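Local coordinates for xyloglucan-specific endo-beta-1,4-glucanase BoGH9A (Bacteroides ovatus, PDB 6DHT), which hydrolyses internal beta-1,4-glucosidic linkages in the backbone of plant xyloglucans, releasing xyloglucan oligosaccharides, at residues A[224-229]-A[273-278]; A[295-300]-A[351-356]; A[302-307]-A[340-345]. All coordinates share one frame; numbering follows the deposited sequence.

Contact 1 (A[224-229]-A[273-278]); sequences WMLTMQ and AVMAQS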
# COMPACT_ATOMS: atom_id res chain seq x y z
N TRP A 224 -7.49 -15.31 -9.01
CA TRP A 224 -8.19 -15.86 -7.85
C TRP A 224 -9.54 -15.15 -7.61
O TRP A 224 -10.55 -15.80 -7.35
CB TRP A 224 -7.33 -15.78 -6.58
CG TRP A 224 -8.17 -16.00 -5.38
CD1 TRP A 224 -8.84 -17.14 -5.07
CD2 TRP A 224 -8.55 -15.04 -4.39
NE1 TRP A 224 -9.57 -16.97 -3.93
CE2 TRP A 224 -9.42 -15.68 -3.50
CE3 TRP A 224 -8.21 -13.70 -4.16
CZ2 TRP A 224 -9.96 -15.03 -2.40
CZ3 TRP A 224 -8.75 -13.07 -3.06
CH2 TRP A 224 -9.60 -13.71 -2.20
N MET A 225 -9.55 -13.81 -7.67
CA MET A 225 -10.77 -13.06 -7.38
C MET A 225 -11.95 -13.52 -8.25
O MET A 225 -13.07 -13.61 -7.76
CB MET A 225 -10.54 -11.55 -7.57
CG MET A 225 -9.62 -10.96 -6.55
SD MET A 225 -9.42 -9.17 -6.75
CE MET A 225 -10.90 -8.58 -5.94
N LEU A 226 -11.69 -13.80 -9.53
CA LEU A 226 -12.73 -14.30 -10.43
C LEU A 226 -13.45 -15.53 -9.86
O LEU A 226 -14.66 -15.68 -10.04
CB LEU A 226 -12.13 -14.62 -11.80
CG LEU A 226 -11.67 -13.41 -12.61
CD1 LEU A 226 -10.95 -13.90 -13.83
CD2 LEU A 226 -12.83 -12.54 -13.05
N THR A 227 -12.70 -16.39 -9.17
CA THR A 227 -13.27 -17.62 -8.60
C THR A 227 -14.14 -17.39 -7.36
O THR A 227 -14.81 -18.31 -6.88
CB THR A 227 -12.18 -18.65 -8.22
OG1 THR A 227 -11.50 -18.26 -7.02
CG2 THR A 227 -11.19 -18.84 -9.36
N MET A 228 -14.15 -16.17 -6.84
CA MET A 228 -14.93 -15.82 -5.67
C MET A 228 -16.31 -15.26 -6.00
O MET A 228 -17.03 -14.84 -5.09
CB MET A 228 -14.14 -14.83 -4.80
CG MET A 228 -12.92 -15.46 -4.18
SD MET A 228 -13.29 -16.52 -2.79
CE MET A 228 -13.63 -15.29 -1.59
N GLN A 229 -16.63 -15.24 -7.30
CA GLN A 229 -17.93 -14.81 -7.79
C GLN A 229 -18.83 -16.02 -8.06
O GLN A 229 -18.43 -16.91 -8.79
CB GLN A 229 -17.77 -13.99 -9.07
CG GLN A 229 -19.08 -13.41 -9.57
CD GLN A 229 -18.90 -12.40 -10.67
OE1 GLN A 229 -18.18 -12.63 -11.63
NE2 GLN A 229 -19.62 -11.30 -10.56
N ALA A 273 -15.19 -2.77 -9.14
CA ALA A 273 -14.33 -1.63 -9.46
C ALA A 273 -13.00 -2.11 -10.04
O ALA A 273 -12.55 -1.63 -11.06
CB ALA A 273 -14.10 -0.80 -8.23
N VAL A 274 -12.35 -3.04 -9.35
CA VAL A 274 -11.04 -3.49 -9.78
C VAL A 274 -11.11 -4.30 -11.06
O VAL A 274 -10.21 -4.25 -11.88
CB VAL A 274 -10.29 -4.20 -8.64
CG1 VAL A 274 -10.72 -5.64 -8.48
CG2 VAL A 274 -8.78 -4.13 -8.85
N MET A 275 -12.21 -5.01 -11.27
CA MET A 275 -12.34 -5.77 -12.51
C MET A 275 -12.61 -4.84 -13.71
O MET A 275 -12.02 -5.03 -14.76
CB MET A 275 -13.42 -6.86 -12.35
CG MET A 275 -12.96 -7.99 -11.44
SD MET A 275 -11.61 -8.89 -12.18
CE MET A 275 -11.14 -9.93 -10.80
N ALA A 276 -13.44 -3.83 -13.50
CA ALA A 276 -13.67 -2.82 -14.53
C ALA A 276 -12.35 -2.08 -14.86
O ALA A 276 -12.01 -1.88 -16.04
CB ALA A 276 -14.74 -1.87 -14.09
N GLN A 277 -11.63 -1.66 -13.82
CA GLN A 277 -10.31 -1.05 -13.99
C GLN A 277 -9.39 -1.98 -14.78
O GLN A 277 -8.76 -1.59 -15.75
CB GLN A 277 -9.72 -0.78 -12.61
CG GLN A 277 -8.43 0.05 -12.57
CD GLN A 277 -7.77 0.01 -11.20
OE1 GLN A 277 -7.58 -1.05 -10.62
NE2 GLN A 277 -7.43 1.17 -10.69
N SER A 278 -9.26 -3.22 -14.29
CA SER A 278 -8.36 -4.19 -14.91
C SER A 278 -8.71 -4.48 -16.38
O SER A 278 -7.82 -4.75 -17.19
CB SER A 278 -8.34 -5.49 -14.10
OG SER A 278 -7.91 -5.22 -12.77
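The methyl CE of M275 settles against two neighbours of helix 213-226 at once, M225 and L226, and so illustrates how a thioether can fit a hollow between successive residues of another helix. It lies 3.7 Å from M225 CB and 3.8 Å from L226 CD2, and the sulfur just behind it, M275 SD, also borders that leucine methyl. A bend in the methionine, chi2 -66°, brings the CE end to both. The second methionine answers in the other direction: M225 runs out straight as far as CG and SD, then turns at chi3 (81°) to set its CE 3.9 Å from V274 CG1, the two side chains meeting at about a right angle. Everything exchanged here is apolar, and all four residues are buried, although the backbones stay well apart, with 8.8 Å between L226 CA and M275 CA.

Further out, polar groups bond mainly along their own chain. V274 O is gripped twice from the next turn, by S278 N and by S278 OG at 2.7 Å, the two donors arriving from opposite faces of the carbonyl plane; S278 OG has Q187 as a further partner. A type I turn runs from L226 to Q229. There T227 OG1 bonds W224 O at 2.7 Å in the carbonyl plane, on a lone pair, and has S162 OG as a second partner; W224 O also accepts from T227 N. L222, one turn before L226, adds to the packing on V274, M275 and S278, while F292 and R295 of helix 292-309 border L226.

Side chains bridging helices that lie apart in this way belong to the helical core of the catalytic domain, the (alpha/alpha)6 barrel of family 9 glycoside hydrolases.

Contact 2 (A[295-300]-A[351-356]); sequences RALLAA and FSTGKE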
# COMPACT_ATOMS: atom_id res chain seq x y z
N ARG A 295 -13.58 -10.97 -19.97
CA ARG A 295 -14.12 -11.67 -18.81
C ARG A 295 -14.25 -10.77 -17.58
O ARG A 295 -15.24 -10.82 -16.86
CB ARG A 295 -13.24 -12.88 -18.49
CG ARG A 295 -13.71 -13.68 -17.33
CD ARG A 295 -12.87 -14.92 -17.12
NE ARG A 295 -13.39 -15.69 -15.99
CZ ARG A 295 -12.71 -16.63 -15.34
NH1 ARG A 295 -11.46 -16.93 -15.69
NH2 ARG A 295 -13.30 -17.26 -14.33
N ALA A 296 -13.25 -9.92 -17.35
CA ALA A 296 -13.27 -9.04 -16.18
C ALA A 296 -14.43 -8.07 -16.25
O ALA A 296 -15.11 -7.82 -15.26
CB ALA A 296 -11.96 -8.26 -16.11
N LEU A 297 -14.65 -7.50 -17.43
CA LEU A 297 -15.72 -6.52 -17.57
C LEU A 297 -17.10 -7.17 -17.38
O LEU A 297 -17.96 -6.65 -16.66
CB LEU A 297 -15.63 -5.79 -18.92
CG LEU A 297 -16.63 -4.66 -19.07
CD1 LEU A 297 -16.44 -3.58 -18.01
CD2 LEU A 297 -16.54 -4.07 -20.47
N LEU A 298 -17.30 -8.34 -17.96
CA LEU A 298 -18.56 -9.05 -17.79
C LEU A 298 -18.79 -9.36 -16.32
O LEU A 298 -19.87 -9.12 -15.78
CB LEU A 298 -18.55 -10.36 -18.59
CG LEU A 298 -18.72 -10.21 -20.11
CD1 LEU A 298 -18.40 -11.51 -20.83
CD2 LEU A 298 -20.14 -9.77 -20.42
N ALA A 299 -17.74 -9.82 -15.65
CA ALA A 299 -17.82 -10.15 -14.23
C ALA A 299 -18.12 -8.93 -13.38
O ALA A 299 -18.89 -8.99 -12.41
CB ALA A 299 -16.51 -10.78 -13.78
N ALA A 300 -17.49 -7.81 -13.73
CA ALA A 300 -17.71 -6.56 -13.01
C ALA A 300 -19.15 -6.09 -13.05
O ALA A 300 -19.71 -5.69 -12.03
CB ALA A 300 -16.81 -5.46 -13.60
N PHE A 351 -15.96 4.61 -16.91
CA PHE A 351 -14.79 4.80 -17.78
C PHE A 351 -14.51 3.60 -18.66
O PHE A 351 -14.02 3.75 -19.78
CB PHE A 351 -13.56 5.22 -16.96
CG PHE A 351 -13.71 6.60 -16.37
CD1 PHE A 351 -13.99 7.69 -17.19
CD2 PHE A 351 -13.62 6.81 -15.01
CE1 PHE A 351 -14.17 8.94 -16.67
CE2 PHE A 351 -13.80 8.07 -14.47
CZ PHE A 351 -14.06 9.14 -15.30
N SER A 352 -14.88 2.40 -18.22
CA SER A 352 -14.68 1.22 -19.05
C SER A 352 -15.78 0.97 -20.10
O SER A 352 -15.50 0.37 -21.12
CB SER A 352 -14.56 -0.02 -18.19
OG SER A 352 -13.42 0.11 -17.33
N THR A 353 -17.00 1.44 -19.85
CA THR A 353 -18.12 1.16 -20.76
C THR A 353 -18.65 2.41 -21.45
O THR A 353 -19.29 2.30 -22.50
CB THR A 353 -19.33 0.51 -20.04
OG1 THR A 353 -19.99 1.46 -19.20
CG2 THR A 353 -18.91 -0.72 -19.25
N GLY A 354 -18.43 3.57 -20.86
CA GLY A 354 -18.97 4.81 -21.40
C GLY A 354 -20.44 5.03 -21.09
O GLY A 354 -20.99 6.07 -21.46
N LYS A 355 -21.07 4.09 -20.39
CA LYS A 355 -22.52 4.16 -20.17
C LYS A 355 -22.96 5.19 -19.13
O LYS A 355 -22.49 5.21 -17.98
CB LYS A 355 -23.09 2.77 -19.84
CG LYS A 355 -22.92 1.78 -20.95
CD LYS A 355 -23.58 0.46 -20.62
CE LYS A 355 -23.63 -0.44 -21.85
NZ LYS A 355 -24.20 -1.77 -21.52
N GLU A 356 -23.87 6.06 -19.55
CA GLU A 356 -24.36 7.13 -18.71
C GLU A 356 -25.05 6.62 -17.44
O GLU A 356 -25.08 7.28 -16.41
CB GLU A 356 -25.30 8.05 -19.52
CG GLU A 356 -24.62 8.68 -20.73
CD GLU A 356 -25.57 9.48 -21.62
OE1 GLU A 356 -26.79 9.49 -21.37
OE2 GLU A 356 -25.08 10.10 -22.59
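The hydroxyl S352 OG is held by three groups, A276 O and R280 NH1 from helix 265-281 and E348 O from its own helix, while S352 CB touches L297. This is a joint between helices of the (alpha/alpha)6 barrel, where helix 339-353 ends beside helix 292-309 near the protein surface. The serine thus has two roles: its oxygen ties its helix to a third helix, and its carbon offers an apolar patch to the second.

Polar bonding also fixes the neighbouring T353. Its OG1 bonds L349 O one turn back and accepts K355 N at 3.1 Å, with a nearly straight N-H...O angle of 164°. That is an ST turn, and it spans the helix end, where G354 departs from helical geometry with a positive phi of 79°. K355 then takes the N-cap position of helix 356-364. With OG1 engaged in this way, the threonine's methyl is the branch presented to L297.

L297 is the sole residue of 295-300 to touch 351-356. Its CG stands opposite the backbone N (chi1 -174°), carrying the branch outward across the gap, and its flank also meets S279 and L349. The contact is small, burying 99 Å² in all. It comes down to one methyl, L297 CD1, lying 4.0 Å from both S352 CB and T353 CG2.

Contact 3 (A[302-307]-A[340-345]); sequences KAYAWA and DEFFWA. With CA (calcium ion), chain C.
In Y304 the ring leaves the backbone with CG trans to N (chi1 -173°), whereas in F342 CG lies on the side of the backbone N, swung to -89°, which carries the ring toward Y304 and A307; between them these turns bring two aromatic groups into the space between helices 292-309 and 339-353. Neither CB starts out aimed at the opposite helix, so it is the rings that close the distance. They cross obliquely: F342 CD1 is 4.1 Å from Y304 CE2, and Y304 OH sits off the edge of the phenylalanine, near its plane. The tyrosine's own edge meets A345 in the plane of the ring, with Y304 CD2 3.9 Å from A345 CB.

At its far end the phenylalanine reaches A307. F342 CZ approaches A307 O at 3.6 Å, the oxygen lying in the plane at the ring's edge, where aromatic hydrogens are weakly positive; A307 CB adds a looser apolar touch to F342 CE1 at 4.2 Å. With F342 cut back to an alanine, the outer part of the Y304 ring and the A307 methyl would probably lose a neighbour, and a gap is likely to open between the helices. Y304 OH is buried here without a polar partner in the model. The two short helical segments run roughly antiparallel, at 149°, with axes 11.7 Å apart.

Just before F342, D340 and E341 turn to a calcium ion. Each carboxylate binds through both oxygens, E341 OE1 and OE2 both at 2.5 Å from the metal, and a water joins them. D340 OD2 also accepts T378 N, which helps to fix that carboxylate. D335, H337 and G376 complete the shell, so one helical turn combines aromatic packing between antiparallel barrel helices with a calcium site at the helix start.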
# COMPACT_ATOMS: atom_id res chain seq x y z
N LYS A 302 -21.82 -7.90 -13.63
CA LYS A 302 -22.64 -8.82 -12.84
C LYS A 302 -22.48 -8.56 -11.33
O LYS A 302 -23.44 -8.63 -10.58
CB LYS A 302 -22.29 -10.28 -13.16
CG LYS A 302 -22.81 -10.79 -14.51
CD LYS A 302 -22.85 -12.31 -14.57
CE LYS A 302 -23.96 -12.89 -13.67
NZ LYS A 302 -23.99 -14.38 -13.69
N ALA A 303 -21.27 -8.26 -10.88
CA ALA A 303 -21.08 -7.98 -9.46
C ALA A 303 -21.75 -6.68 -9.04
O ALA A 303 -22.33 -6.59 -7.97
CB ALA A 303 -19.58 -7.92 -9.13
N TYR A 304 -21.65 -5.65 -9.88
CA TYR A 304 -22.29 -4.39 -9.56
C TYR A 304 -23.81 -4.58 -9.49
O TYR A 304 -24.46 -4.06 -8.58
CB TYR A 304 -21.89 -3.35 -10.61
CG TYR A 304 -22.36 -1.96 -10.29
CD1 TYR A 304 -23.59 -1.50 -10.73
CD2 TYR A 304 -21.56 -1.09 -9.55
CE1 TYR A 304 -24.03 -0.25 -10.42
CE2 TYR A 304 -21.99 0.18 -9.25
CZ TYR A 304 -23.23 0.60 -9.69
OH TYR A 304 -23.67 1.86 -9.39
N ALA A 305 -24.35 -5.33 -10.45
CA ALA A 305 -25.77 -5.65 -10.45
C ALA A 305 -26.18 -6.31 -9.13
O ALA A 305 -27.18 -5.92 -8.52
CB ALA A 305 -26.09 -6.55 -11.61
N TRP A 306 -25.40 -7.28 -8.66
CA TRP A 306 -25.71 -7.93 -7.39
C TRP A 306 -25.72 -6.90 -6.27
O TRP A 306 -26.62 -6.89 -5.44
CB TRP A 306 -24.71 -9.05 -7.09
CG TRP A 306 -25.04 -9.86 -5.86
CD1 TRP A 306 -25.66 -11.08 -5.82
CD2 TRP A 306 -24.77 -9.52 -4.49
NE1 TRP A 306 -25.79 -11.51 -4.53
CE2 TRP A 306 -25.25 -10.57 -3.69
CE3 TRP A 306 -24.18 -8.42 -3.87
CZ2 TRP A 306 -25.15 -10.55 -2.30
CZ3 TRP A 306 -24.08 -8.40 -2.51
CH2 TRP A 306 -24.56 -9.46 -1.73
N ALA A 307 -24.72 -6.02 -6.23
CA ALA A 307 -24.66 -5.02 -5.19
C ALA A 307 -25.86 -4.06 -5.20
O ALA A 307 -26.31 -3.61 -4.14
CB ALA A 307 -23.35 -4.23 -5.32
N ASP A 340 -18.86 4.89 -0.79
CA ASP A 340 -17.57 5.10 -1.45
C ASP A 340 -17.21 3.97 -2.41
O ASP A 340 -16.62 4.21 -3.47
CB ASP A 340 -16.45 5.31 -0.43
CG ASP A 340 -16.42 4.26 0.67
OD1 ASP A 340 -17.34 4.26 1.53
OD2 ASP A 340 -15.47 3.44 0.72
N GLU A 341 -17.59 2.74 -2.07
CA GLU A 341 -17.37 1.61 -2.95
C GLU A 341 -18.32 1.72 -4.17
O GLU A 341 -17.93 1.40 -5.29
CB GLU A 341 -17.57 0.28 -2.19
CG GLU A 341 -16.45 -0.07 -1.17
CD GLU A 341 -16.59 0.63 0.17
OE1 GLU A 341 -17.58 1.35 0.39
OE2 GLU A 341 -15.68 0.47 1.02
N PHE A 342 -19.56 2.15 -3.95
CA PHE A 342 -20.45 2.42 -5.07
C PHE A 342 -19.84 3.50 -5.98
O PHE A 342 -19.82 3.36 -7.20
CB PHE A 342 -21.85 2.84 -4.58
CG PHE A 342 -22.80 1.68 -4.34
CD1 PHE A 342 -23.27 0.94 -5.40
CD2 PHE A 342 -23.20 1.36 -3.07
CE1 PHE A 342 -24.14 -0.11 -5.20
CE2 PHE A 342 -24.09 0.30 -2.86
CZ PHE A 342 -24.55 -0.43 -3.94
N PHE A 343 -19.28 4.54 -5.38
CA PHE A 343 -18.68 5.63 -6.17
C PHE A 343 -17.52 5.13 -7.00
O PHE A 343 -17.41 5.41 -8.20
CB PHE A 343 -18.22 6.76 -5.28
CG PHE A 343 -17.49 7.85 -6.01
CD1 PHE A 343 -18.20 8.69 -6.84
CD2 PHE A 343 -16.13 8.04 -5.87
CE1 PHE A 343 -17.56 9.70 -7.52
CE2 PHE A 343 -15.49 9.05 -6.55
CZ PHE A 343 -16.21 9.89 -7.38
N TRP A 344 -16.62 4.39 -6.36
CA TRP A 344 -15.45 3.88 -7.07
C TRP A 344 -15.86 2.90 -8.19
O TRP A 344 -15.45 3.05 -9.35
CB TRP A 344 -14.43 3.26 -6.08
CG TRP A 344 -13.25 2.66 -6.76
CD1 TRP A 344 -12.64 3.11 -7.89
CD2 TRP A 344 -12.57 1.45 -6.40
NE1 TRP A 344 -11.61 2.26 -8.26
CE2 TRP A 344 -11.53 1.25 -7.34
CE3 TRP A 344 -12.71 0.54 -5.34
CZ2 TRP A 344 -10.68 0.16 -7.29
CZ3 TRP A 344 -11.84 -0.55 -5.29
CH2 TRP A 344 -10.83 -0.72 -6.26
N ALA A 345 -16.72 1.94 -7.86
CA ALA A 345 -17.19 1.00 -8.87
C ALA A 345 -17.93 1.65 -10.04
O ALA A 345 -17.67 1.33 -11.18
CB ALA A 345 -18.07 -0.08 -8.24
CA CA C . -16.68 2.15 2.59
O HOH W 1 -16.76 3.32 4.76

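Contacts 2 and 3 join the same pair, helices 292-309 and 339-353, at different levels, and contact 3 is nested within the loop that contact 2 closes. Contact 1 links helix 213-226 to helix 265-281, which packs on helix 339-353, A273 against W344, and on helix 292-309, M275 against A296. Q229 NE2 adds a further tie, to A299 O. Place shapes chemistry. Contacts 1 and 3 are buried, contact 1 aliphatic and methionine-rich, contact 3 aromatic and adjoining a calcium ion. Contact 2 lies nearer the surface, small, with one leucine against a helix end shaped by hydroxyl bonds. All three lie away from the predicted catalytic residues.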